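Local structure of glycosyl hydrolases family 31 family protein (Aspergillus niger, 6DRU) at residues Q262-L267 and Q565-C570. The protein hydrolyses xyloglucan oligosaccharides, releasing alpha-xylose from the glucose at their non-reducing end. Residues are numbered along the deposited sequence; the frame is centred on the assembly and turned at random.
Sequences QTEVEL and QDAYTC. With NAG (2-acetamido-2-deoxy-beta-D-glucopyranose), chain C; NAG (2-acetamido-2-deoxy-beta-D-glucopyranose), chain B; BMA (beta-D-mannopyranose), chain D; MAN (alpha-D-mannopyranose), chain E.
Glu264 reaches Ala567 and Tyr568 without a direct hydrogen bond; one water bridges the two segments, and a protein-linked glycan, probably N-linked, packs against both. The water donates to Glu264 OE2 at 2.6 Å and accepts from the backbone N of Thr569 at 2.9 Å. Glu264 can span the gap because its CG lies anti to the backbone N (chi1 177°) and the chain beyond stays extended. Its OE2 comes within 4.0 Å of Ala567 CB. Glu264 CB lies 3.5 Å from O5 of NAG in chain C, and O6 of that sugar is 3.7 Å from Ala567 CB. The second NAG touches both Leu267 and Asp566, and the mannoses follow the loop. Mannose BMA donates from O2 to Gln565 O at 3.0 Å, and Gln565 N donates to O4 of MAN at 2.9 Å. The extended side chain of Gln565 runs across its own loop, where NE2 donates to Ala567 O at 3.0 Å from above the carbonyl plane. The Cys570-Cys562 disulfide closes this loop on itself. The contact joins helix 262-274 of the family 31 TIM-barrel domain to the loop after strand 554-555. Between these segments the link rests on one water and on sugar contacts, not on direct protein bonds.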
loop_
_atom_site.group_PDB
_atom_site.type_symbol
_atom_site.label_atom_id
_atom_site.label_comp_id
_atom_site.label_asym_id
_atom_site.label_seq_id
_atom_site.Cartn_x
_atom_site.Cartn_y
_atom_site.Cartn_z
ATOM N N GLN A 262 23.794 26.343 -37.539
ATOM C CA GLN A 262 25.210 26.649 -37.364
ATOM C C GLN A 262 25.554 28.037 -37.889
ATOM O O GLN A 262 26.344 28.762 -37.271
ATOM C CB GLN A 262 26.067 25.589 -38.055
ATOM C CG GLN A 262 27.549 25.924 -38.083
ATOM C CD GLN A 262 28.397 24.799 -38.644
ATOM O OE1 GLN A 262 27.946 23.658 -38.751
ATOM N NE2 GLN A 262 29.633 25.117 -39.010
ATOM N N THR A 263 24.979 28.425 -39.028
ATOM C CA THR A 263 25.334 29.707 -39.625
ATOM C C THR A 263 24.846 30.877 -38.780
ATOM O O THR A 263 25.516 31.914 -38.718
ATOM C CB THR A 263 24.765 29.789 -41.045
ATOM O OG1 THR A 263 25.537 28.955 -41.919
ATOM C CG2 THR A 263 24.774 31.220 -41.569
ATOM N N GLU A 264 23.728 30.713 -38.072
ATOM C CA GLU A 264 23.278 31.767 -37.167
ATOM C C GLU A 264 24.258 31.958 -36.016
ATOM O O GLU A 264 24.502 33.090 -35.580
ATOM C CB GLU A 264 21.881 31.446 -36.637
ATOM C CG GLU A 264 21.354 32.460 -35.636
ATOM C CD GLU A 264 19.926 32.180 -35.214
ATOM O OE1 GLU A 264 19.244 31.390 -35.902
ATOM O OE2 GLU A 264 19.482 32.764 -34.202
ATOM N N VAL A 265 24.834 30.864 -35.514
ATOM C CA VAL A 265 25.822 30.967 -34.445
ATOM C C VAL A 265 27.104 31.606 -34.962
ATOM O O VAL A 265 27.746 32.398 -34.263
ATOM C CB VAL A 265 26.080 29.582 -33.826
ATOM C CG1 VAL A 265 27.236 29.641 -32.842
ATOM C CG2 VAL A 265 24.824 29.075 -33.139
ATOM N N GLU A 266 27.501 31.277 -36.192
ATOM C CA GLU A 266 28.724 31.855 -36.738
ATOM C C GLU A 266 28.561 33.345 -37.025
ATOM O O GLU A 266 29.507 34.121 -36.848
ATOM C CB GLU A 266 29.149 31.102 -37.997
ATOM C CG GLU A 266 29.729 29.725 -37.719
ATOM C CD GLU A 266 30.014 28.938 -38.984
ATOM O OE1 GLU A 266 29.335 29.178 -40.004
ATOM O OE2 GLU A 266 30.926 28.084 -38.958
ATOM N N LEU A 267 27.369 33.772 -37.460
ATOM C CA LEU A 267 27.147 35.201 -37.668
ATOM C C LEU A 267 27.062 35.949 -36.346
ATOM O O LEU A 267 27.388 37.139 -36.289
ATOM C CB LEU A 267 25.879 35.434 -38.492
ATOM C CG LEU A 267 25.839 34.826 -39.895
ATOM C CD1 LEU A 267 24.504 35.115 -40.570
ATOM C CD2 LEU A 267 27.002 35.325 -40.739
ATOM N N GLN A 565 11.532 40.681 -37.021
ATOM C CA GLN A 565 12.286 39.452 -36.813
ATOM C C GLN A 565 13.141 39.148 -38.034
ATOM O O GLN A 565 12.680 39.272 -39.172
ATOM C CB GLN A 565 11.340 38.283 -36.534
ATOM C CG GLN A 565 11.961 37.134 -35.771
ATOM C CD GLN A 565 10.946 36.060 -35.445
ATOM O OE1 GLN A 565 9.809 36.358 -35.079
ATOM N NE2 GLN A 565 11.351 34.803 -35.577
ATOM N N ASP A 566 14.390 38.741 -37.790
ATOM C CA ASP A 566 15.330 38.400 -38.852
ATOM C C ASP A 566 16.054 37.090 -38.556
ATOM O O ASP A 566 17.171 36.868 -39.033
ATOM C CB ASP A 566 16.338 39.528 -39.071
ATOM C CG ASP A 566 17.085 39.902 -37.802
ATOM O OD1 ASP A 566 16.743 39.372 -36.723
ATOM O OD2 ASP A 566 18.020 40.728 -37.884
ATOM N N ALA A 567 15.434 36.214 -37.773
ATOM C CA ALA A 567 16.028 34.928 -37.433
ATOM C C ALA A 567 14.907 33.959 -37.074
ATOM O O ALA A 567 13.723 34.248 -37.279
ATOM C CB ALA A 567 17.044 35.080 -36.296
ATOM N N TYR A 568 15.289 32.794 -36.544
ATOM C CA TYR A 568 14.303 31.795 -36.145
ATOM C C TYR A 568 13.435 32.305 -34.999
ATOM O O TYR A 568 12.231 32.025 -34.950
ATOM C CB TYR A 568 15.017 30.499 -35.757
ATOM C CG TYR A 568 14.100 29.344 -35.431
ATOM C CD1 TYR A 568 13.932 28.916 -34.121
ATOM C CD2 TYR A 568 13.403 28.678 -36.433
ATOM C CE1 TYR A 568 13.098 27.859 -33.814
ATOM C CE2 TYR A 568 12.566 27.618 -36.135
ATOM C CZ TYR A 568 12.417 27.214 -34.824
ATOM O OH TYR A 568 11.586 26.162 -34.517
ATOM N N THR A 569 14.027 33.052 -34.069
ATOM C CA THR A 569 13.316 33.645 -32.943
ATOM C C THR A 569 13.711 35.113 -32.827
ATOM O O THR A 569 14.649 35.577 -33.480
ATOM C CB THR A 569 13.618 32.914 -31.626
ATOM O OG1 THR A 569 15.034 32.874 -31.409
ATOM C CG2 THR A 569 13.082 31.493 -31.671
ATOM N N CYS A 570 12.990 35.845 -31.981
ATOM C CA CYS A 570 13.346 37.233 -31.720
ATOM C C CYS A 570 14.699 37.318 -31.021
ATOM O O CYS A 570 15.135 36.385 -30.340
ATOM C CB CYS A 570 12.272 37.918 -30.875
ATOM S SG CYS A 570 10.666 38.115 -31.701
HETATM C C1 NAG C . 20.141 29.698 -40.415
HETATM C C2 NAG C . 18.962 29.719 -41.364
HETATM C C3 NAG C . 18.921 30.946 -42.198
HETATM C C4 NAG C . 19.044 32.173 -41.326
HETATM C C5 NAG C . 20.282 32.060 -40.464
HETATM C C6 NAG C . 20.386 33.259 -39.549
HETATM C C7 NAG C . 18.125 27.493 -41.936
HETATM C C8 NAG C . 17.157 27.602 -40.786
HETATM N N2 NAG C . 19.009 28.567 -42.195
HETATM O O3 NAG C . 17.729 30.969 -42.948
HETATM O O4 NAG C . 19.127 33.316 -42.143
HETATM O O5 NAG C . 20.187 30.897 -39.682
HETATM O O6 NAG C . 19.187 33.386 -38.816
HETATM O O7 NAG C . 18.140 26.494 -42.628
HETATM C C1 NAG B . 18.016 34.201 -42.075
HETATM C C2 NAG B . 18.230 35.390 -42.987
HETATM C C3 NAG B . 17.299 36.516 -42.716
HETATM C C4 NAG B . 15.877 36.041 -42.496
HETATM C C5 NAG B . 15.858 34.905 -41.497
HETATM C C6 NAG B . 14.448 34.398 -41.285
HETATM C C7 NAG B . 20.568 35.419 -43.755
HETATM C C8 NAG B . 21.997 35.883 -43.585
HETATM N N2 NAG B . 19.572 35.831 -42.833
HETATM O O3 NAG B . 17.373 37.430 -43.787
HETATM O O4 NAG B . 15.097 37.109 -42.012
HETATM O O5 NAG B . 16.655 33.869 -42.003
HETATM O O6 NAG B . 14.057 33.632 -42.401
HETATM O O7 NAG B . 20.268 34.689 -44.680
HETATM C C1 BMA D . 14.267 37.452 -43.121
HETATM C C2 BMA D . 13.335 38.305 -42.253
HETATM C C3 BMA D . 12.145 38.760 -43.095
HETATM C C4 BMA D . 12.608 39.402 -44.412
HETATM C C5 BMA D . 13.561 38.456 -45.159
HETATM C C6 BMA D . 14.136 39.066 -46.424
HETATM O O2 BMA D . 14.008 39.479 -41.825
HETATM O O3 BMA D . 11.307 39.658 -42.376
HETATM O O4 BMA D . 11.485 39.683 -45.231
HETATM O O5 BMA D . 14.656 38.136 -44.291
HETATM O O6 BMA D . 15.173 39.967 -46.058
HETATM C C1 MAN E . 9.885 39.598 -42.213
HETATM C C2 MAN E . 9.444 41.021 -41.954
HETATM C C3 MAN E . 9.495 41.289 -40.466
HETATM C C4 MAN E . 8.717 40.222 -39.731
HETATM C C5 MAN E . 9.182 38.849 -40.171
HETATM C C6 MAN E . 8.368 37.791 -39.459
HETATM O O2 MAN E . 8.128 41.203 -42.421
HETATM O O3 MAN E . 8.938 42.554 -40.191
HETATM O O4 MAN E . 8.924 40.366 -38.346
HETATM O O5 MAN E . 9.010 38.709 -41.561
HETATM O O6 MAN E . 8.882 36.511 -39.753
HETATM O O HOH W 1 16.935 32.829 -33.633
#